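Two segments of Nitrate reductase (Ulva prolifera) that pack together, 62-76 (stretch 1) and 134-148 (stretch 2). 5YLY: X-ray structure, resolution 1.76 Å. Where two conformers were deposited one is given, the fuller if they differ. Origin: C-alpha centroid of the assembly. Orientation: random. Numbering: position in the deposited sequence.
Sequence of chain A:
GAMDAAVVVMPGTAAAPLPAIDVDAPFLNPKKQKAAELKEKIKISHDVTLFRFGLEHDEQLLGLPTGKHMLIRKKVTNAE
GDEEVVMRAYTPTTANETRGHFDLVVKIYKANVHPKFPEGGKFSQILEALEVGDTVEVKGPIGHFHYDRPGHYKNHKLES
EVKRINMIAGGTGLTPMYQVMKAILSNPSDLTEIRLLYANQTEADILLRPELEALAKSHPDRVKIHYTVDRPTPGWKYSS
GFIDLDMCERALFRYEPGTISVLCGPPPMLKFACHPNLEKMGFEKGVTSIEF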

# COMPACT_ATOMS: atom_id res chain seq x y z
N LEU A 62 7.01 10.64 -12.58
CA LEU A 62 7.49 9.40 -11.97
C LEU A 62 7.34 8.22 -12.94
O LEU A 62 8.28 7.46 -13.10
CB LEU A 62 6.75 9.11 -10.67
CG LEU A 62 7.13 7.81 -9.94
CD1 LEU A 62 8.64 7.77 -9.56
CD2 LEU A 62 6.24 7.64 -8.70
N GLY A 63 6.16 8.07 -13.53
CA GLY A 63 5.86 7.00 -14.47
C GLY A 63 5.50 5.70 -13.78
O GLY A 63 5.96 4.63 -14.20
N LEU A 64 4.70 5.80 -12.72
CA LEU A 64 4.25 4.66 -11.94
C LEU A 64 2.74 4.51 -12.14
O LEU A 64 1.97 5.27 -11.53
CB LEU A 64 4.57 4.83 -10.41
CG LEU A 64 4.21 3.60 -9.53
CD1 LEU A 64 5.04 2.34 -9.95
CD2 LEU A 64 4.45 3.91 -8.04
N PRO A 65 2.29 3.54 -12.96
CA PRO A 65 0.84 3.35 -13.13
C PRO A 65 0.17 2.89 -11.84
O PRO A 65 0.79 2.24 -11.00
CB PRO A 65 0.76 2.25 -14.21
CG PRO A 65 2.08 2.29 -14.92
CD PRO A 65 3.05 2.58 -13.78
N THR A 66 -1.11 3.26 -11.68
CA THR A 66 -1.89 2.90 -10.48
C THR A 66 -2.02 1.39 -10.44
O THR A 66 -2.47 0.81 -11.41
CB THR A 66 -3.26 3.57 -10.51
OG1 THR A 66 -3.10 4.97 -10.72
CG2 THR A 66 -4.05 3.30 -9.23
N GLY A 67 -1.66 0.80 -9.29
CA GLY A 67 -1.67 -0.66 -9.11
C GLY A 67 -0.28 -1.27 -9.13
O GLY A 67 -0.09 -2.42 -8.72
N LYS A 68 0.72 -0.47 -9.55
CA LYS A 68 2.11 -0.89 -9.63
C LYS A 68 2.99 -0.28 -8.52
O LYS A 68 2.62 0.70 -7.85
CB LYS A 68 2.67 -0.63 -11.03
CG LYS A 68 1.78 -1.36 -12.07
CD LYS A 68 2.46 -1.62 -13.39
CE LYS A 68 1.52 -2.32 -14.34
NZ LYS A 68 2.19 -2.61 -15.62
N HIS A 69 4.17 -0.90 -8.30
CA HIS A 69 5.11 -0.45 -7.25
C HIS A 69 6.54 -0.41 -7.84
O HIS A 69 6.73 -0.61 -9.04
CB HIS A 69 5.02 -1.42 -6.04
CG HIS A 69 5.44 -2.84 -6.33
ND1 HIS A 69 4.53 -3.80 -6.71
CD2 HIS A 69 6.67 -3.42 -6.21
CE1 HIS A 69 5.22 -4.93 -6.85
NE2 HIS A 69 6.51 -4.75 -6.54
N MET A 70 7.54 -0.18 -6.98
CA MET A 70 8.94 -0.09 -7.40
C MET A 70 9.83 -0.95 -6.51
O MET A 70 9.45 -1.25 -5.38
CB MET A 70 9.44 1.37 -7.30
CG MET A 70 9.35 1.95 -5.91
SD MET A 70 9.73 3.72 -5.64
CE MET A 70 9.14 4.41 -7.12
N LEU A 71 11.01 -1.30 -7.00
CA LEU A 71 11.97 -2.02 -6.19
C LEU A 71 13.04 -1.02 -5.85
O LEU A 71 13.55 -0.31 -6.73
CB LEU A 71 12.56 -3.23 -6.96
CG LEU A 71 11.54 -4.25 -7.43
CD1 LEU A 71 12.22 -5.35 -8.25
CD2 LEU A 71 10.78 -4.84 -6.25
N ILE A 72 13.36 -0.91 -4.58
CA ILE A 72 14.37 0.05 -4.16
C ILE A 72 15.53 -0.74 -3.59
O ILE A 72 15.31 -1.68 -2.82
CB ILE A 72 13.79 1.03 -3.12
CG1 ILE A 72 12.62 1.84 -3.77
CG2 ILE A 72 14.88 1.95 -2.56
CD1 ILE A 72 11.81 2.58 -2.90
N ARG A 73 16.75 -0.36 -3.97
CA ARG A 73 17.92 -1.10 -3.50
C ARG A 73 19.09 -0.21 -3.15
O ARG A 73 19.17 0.94 -3.62
CB ARG A 73 18.35 -2.18 -4.51
CG ARG A 73 19.06 -1.64 -5.73
CD ARG A 73 19.42 -2.76 -6.71
NE ARG A 73 20.45 -2.29 -7.61
CZ ARG A 73 21.18 -3.09 -8.39
NH1 ARG A 73 22.13 -2.58 -9.16
NH2 ARG A 73 20.94 -4.40 -8.41
N LYS A 74 20.04 -0.77 -2.38
CA LYS A 74 21.27 -0.09 -2.05
C LYS A 74 22.35 -1.11 -1.75
O LYS A 74 22.10 -2.13 -1.11
CB LYS A 74 21.12 0.89 -0.86
CG LYS A 74 22.24 1.94 -0.85
CD LYS A 74 22.10 2.98 0.23
CE LYS A 74 23.36 3.83 0.37
NZ LYS A 74 23.74 4.56 -0.88
N LYS A 75 23.56 -0.79 -2.22
CA LYS A 75 24.77 -1.59 -1.96
C LYS A 75 25.34 -1.04 -0.65
O LYS A 75 25.63 0.16 -0.55
CB LYS A 75 25.79 -1.40 -3.09
CG LYS A 75 25.59 -2.20 -4.36
CD LYS A 75 25.00 -1.34 -5.47
CE LYS A 75 23.52 -1.60 -5.63
NZ LYS A 75 22.74 -0.37 -5.86
N VAL A 76 25.44 -1.89 0.38
CA VAL A 76 25.96 -1.50 1.70
C VAL A 76 27.09 -2.46 2.13
O VAL A 76 27.29 -3.49 1.49
CB VAL A 76 24.86 -1.45 2.80
CG1 VAL A 76 23.78 -0.42 2.46
CG2 VAL A 76 24.27 -2.85 3.07
N ASP A 134 22.30 11.15 0.24
CA ASP A 134 22.64 9.75 -0.07
C ASP A 134 21.68 9.28 -1.17
O ASP A 134 20.60 9.87 -1.34
CB ASP A 134 22.48 8.84 1.17
CG ASP A 134 23.50 9.08 2.26
OD1 ASP A 134 24.45 9.87 2.03
OD2 ASP A 134 23.34 8.48 3.37
N THR A 135 22.05 8.22 -1.89
CA THR A 135 21.21 7.72 -2.97
C THR A 135 20.79 6.28 -2.80
O THR A 135 21.40 5.52 -2.05
CB THR A 135 21.96 7.86 -4.32
OG1 THR A 135 23.12 7.02 -4.27
CG2 THR A 135 22.35 9.31 -4.64
N VAL A 136 19.73 5.89 -3.53
CA VAL A 136 19.26 4.51 -3.63
C VAL A 136 19.05 4.27 -5.12
O VAL A 136 19.02 5.22 -5.91
CB VAL A 136 17.95 4.21 -2.85
CG1 VAL A 136 18.12 4.42 -1.35
CG2 VAL A 136 16.75 5.00 -3.43
N GLU A 137 18.87 3.01 -5.51
CA GLU A 137 18.58 2.69 -6.90
C GLU A 137 17.17 2.24 -6.98
O GLU A 137 16.69 1.54 -6.09
CB GLU A 137 19.55 1.65 -7.46
CG GLU A 137 20.88 2.27 -7.81
CD GLU A 137 21.87 1.35 -8.49
OE1 GLU A 137 21.74 0.11 -8.32
OE2 GLU A 137 22.78 1.86 -9.17
N VAL A 138 16.47 2.67 -8.04
CA VAL A 138 15.04 2.39 -8.20
C VAL A 138 14.75 1.67 -9.50
O VAL A 138 15.12 2.17 -10.57
CB VAL A 138 14.21 3.70 -8.09
CG1 VAL A 138 12.71 3.40 -8.06
CG2 VAL A 138 14.60 4.50 -6.84
N LYS A 139 14.03 0.55 -9.43
CA LYS A 139 13.61 -0.19 -10.63
C LYS A 139 12.10 -0.37 -10.64
O LYS A 139 11.50 -0.86 -9.68
CB LYS A 139 14.35 -1.55 -10.75
CG LYS A 139 13.94 -2.33 -12.01
CD LYS A 139 14.82 -3.55 -12.31
CE LYS A 139 16.03 -3.17 -13.13
NZ LYS A 139 16.73 -4.37 -13.66
N GLY A 140 11.49 -0.02 -11.76
CA GLY A 140 10.05 -0.16 -11.89
C GLY A 140 9.55 0.37 -13.20
O GLY A 140 10.36 0.87 -13.98
N PRO A 141 8.23 0.34 -13.46
CA PRO A 141 7.18 -0.19 -12.59
C PRO A 141 7.14 -1.70 -12.52
O PRO A 141 7.54 -2.39 -13.46
CB PRO A 141 5.87 0.39 -13.18
CG PRO A 141 6.26 1.15 -14.44
CD PRO A 141 7.69 0.82 -14.75
N ILE A 142 6.67 -2.21 -11.39
CA ILE A 142 6.53 -3.63 -11.14
C ILE A 142 5.07 -3.92 -10.87
O ILE A 142 4.44 -3.23 -10.06
CB ILE A 142 7.38 -4.10 -9.91
CG1 ILE A 142 8.83 -3.52 -9.91
CG2 ILE A 142 7.37 -5.64 -9.80
CD1 ILE A 142 9.80 -3.98 -11.04
N GLY A 143 4.58 -5.02 -11.44
CA GLY A 143 3.22 -5.42 -11.12
C GLY A 143 2.40 -5.80 -12.32
O GLY A 143 2.68 -5.35 -13.42
N HIS A 144 1.38 -6.60 -12.07
CA HIS A 144 0.48 -7.20 -13.06
C HIS A 144 -0.89 -6.51 -13.09
O HIS A 144 -1.64 -6.68 -14.05
CB HIS A 144 0.32 -8.69 -12.71
CG HIS A 144 -0.07 -8.90 -11.27
ND1 HIS A 144 -1.41 -9.03 -10.90
CD2 HIS A 144 0.69 -8.89 -10.15
CE1 HIS A 144 -1.41 -9.12 -9.59
NE2 HIS A 144 -0.17 -9.04 -9.09
N PHE A 145 -1.25 -5.82 -12.00
CA PHE A 145 -2.53 -5.13 -11.88
C PHE A 145 -2.35 -3.64 -12.22
O PHE A 145 -1.47 -2.95 -11.67
CB PHE A 145 -3.11 -5.31 -10.47
CG PHE A 145 -4.40 -4.56 -10.22
CD1 PHE A 145 -5.62 -5.10 -10.59
CD2 PHE A 145 -4.39 -3.32 -9.58
CE1 PHE A 145 -6.81 -4.41 -10.34
CE2 PHE A 145 -5.58 -2.64 -9.32
CZ PHE A 145 -6.78 -3.18 -9.73
N HIS A 146 -3.23 -3.13 -13.08
CA HIS A 146 -3.18 -1.74 -13.52
C HIS A 146 -4.59 -1.16 -13.54
O HIS A 146 -5.41 -1.58 -14.35
CB HIS A 146 -2.54 -1.68 -14.92
CG HIS A 146 -2.38 -0.31 -15.52
ND1 HIS A 146 -2.52 0.85 -14.78
CD2 HIS A 146 -1.99 0.03 -16.77
CE1 HIS A 146 -2.27 1.85 -15.61
NE2 HIS A 146 -1.94 1.40 -16.82
N TYR A 147 -4.87 -0.20 -12.67
CA TYR A 147 -6.16 0.49 -12.68
C TYR A 147 -5.86 1.66 -13.63
O TYR A 147 -5.27 2.66 -13.21
CB TYR A 147 -6.50 0.98 -11.25
CG TYR A 147 -7.85 1.66 -11.17
CD1 TYR A 147 -9.03 0.92 -11.13
CD2 TYR A 147 -7.96 3.05 -11.16
CE1 TYR A 147 -10.28 1.54 -11.07
CE2 TYR A 147 -9.20 3.69 -11.10
CZ TYR A 147 -10.35 2.93 -11.07
OH TYR A 147 -11.57 3.54 -10.94
N ASP A 148 -6.16 1.47 -14.92
CA ASP A 148 -5.72 2.33 -16.01
C ASP A 148 -6.60 3.52 -16.39
O ASP A 148 -6.13 4.42 -17.12
CB ASP A 148 -5.46 1.50 -17.27
CG ASP A 148 -6.67 0.77 -17.85
OD1 ASP A 148 -7.52 0.31 -17.05
OD2 ASP A 148 -6.75 0.64 -19.09
O HOH W 1 0.32 -5.03 -9.65
O HOH W 2 24.68 7.33 -0.99

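The contact is an antiparallel pairing of two β-strands, 69-75 and 135-142, interrupted by a bulge, reinforced at one end by salt bridges and extended at the other by a turn that docks against strand 145-148. The strand axes approach to 4.6 Å with their directions 160° apart, and three pairs of reciprocal backbone hydrogen bonds fix the register. His69 N donates to Ile142 O (2.9 Å) and Ile142 N to His69 O (2.8 Å, N-H...O angle 153°); Leu71 N to Lys139 O (2.8 Å) and Lys139 N to Leu71 O (2.9 Å); Arg73 N to Glu137 O and Glu137 N to Arg73 O, both 2.8 Å, the latter at 177°. The other four angles fall between these two values, which supports every one of these assignments.

Between the first two pairs, one residue of stretch 1, Met70, is matched by two of stretch 2, which is the bulge. It contains Gly140 and Pro141, joined by a cis peptide bond. At Gly140 an ideal CB would lie 3.4 Å from Met70 CA, a tight fit.

Side chains alternate between the faces of the sheet. On one, Ile72 CG2 meets Val136 CG2 at 3.7 Å and Met70 CE meets Val138 CG1 at 3.8 Å. On the other, Leu71 CG lies 3.7 Å from Ile142 CG1, while Ile142 CB sits over the His69 ring, 3.8 Å from its centroid and 21° off the normal, a CH-pi contact.

Charge concentrates on Glu137. Its OE1 accepts from both Arg73 NE and Arg73 NH1, each at 2.8 Å, and lies near the guanidinium plane; Lys75 NZ reaches the same oxygen at 2.7 Å, so one carboxylate oxygen serves two cationic side chains. Lys74 instead sends NZ to the backbone, 2.8 Å from Thr135 O, and a water bridges Lys74 NZ and Thr135 N, accepting from each at 2.9 Å.

At the other end, a type II turn from Pro65 to Lys68, closed by Lys68 N to Pro65 O (3.1 Å), presents Thr66 O to stretch 2. Tyr147 N donates to Thr66 O at 2.9 Å; His146 ND1 adds a weak hydrogen bond to Thr66 O at 3.4 Å. Pro65 CB covers a face of the His146 ring, 3.7 Å from its centroid, and Pro65 CD packs 3.6 Å from Pro141 CG. Gly67 fits closely here: an ideal CB would fall 2.4 Å from Phe145 O, a clash. A second water donates to Gly67 O (2.8 Å) and accepts from Phe145 N (2.9 Å), linking the turn to the start of the strand.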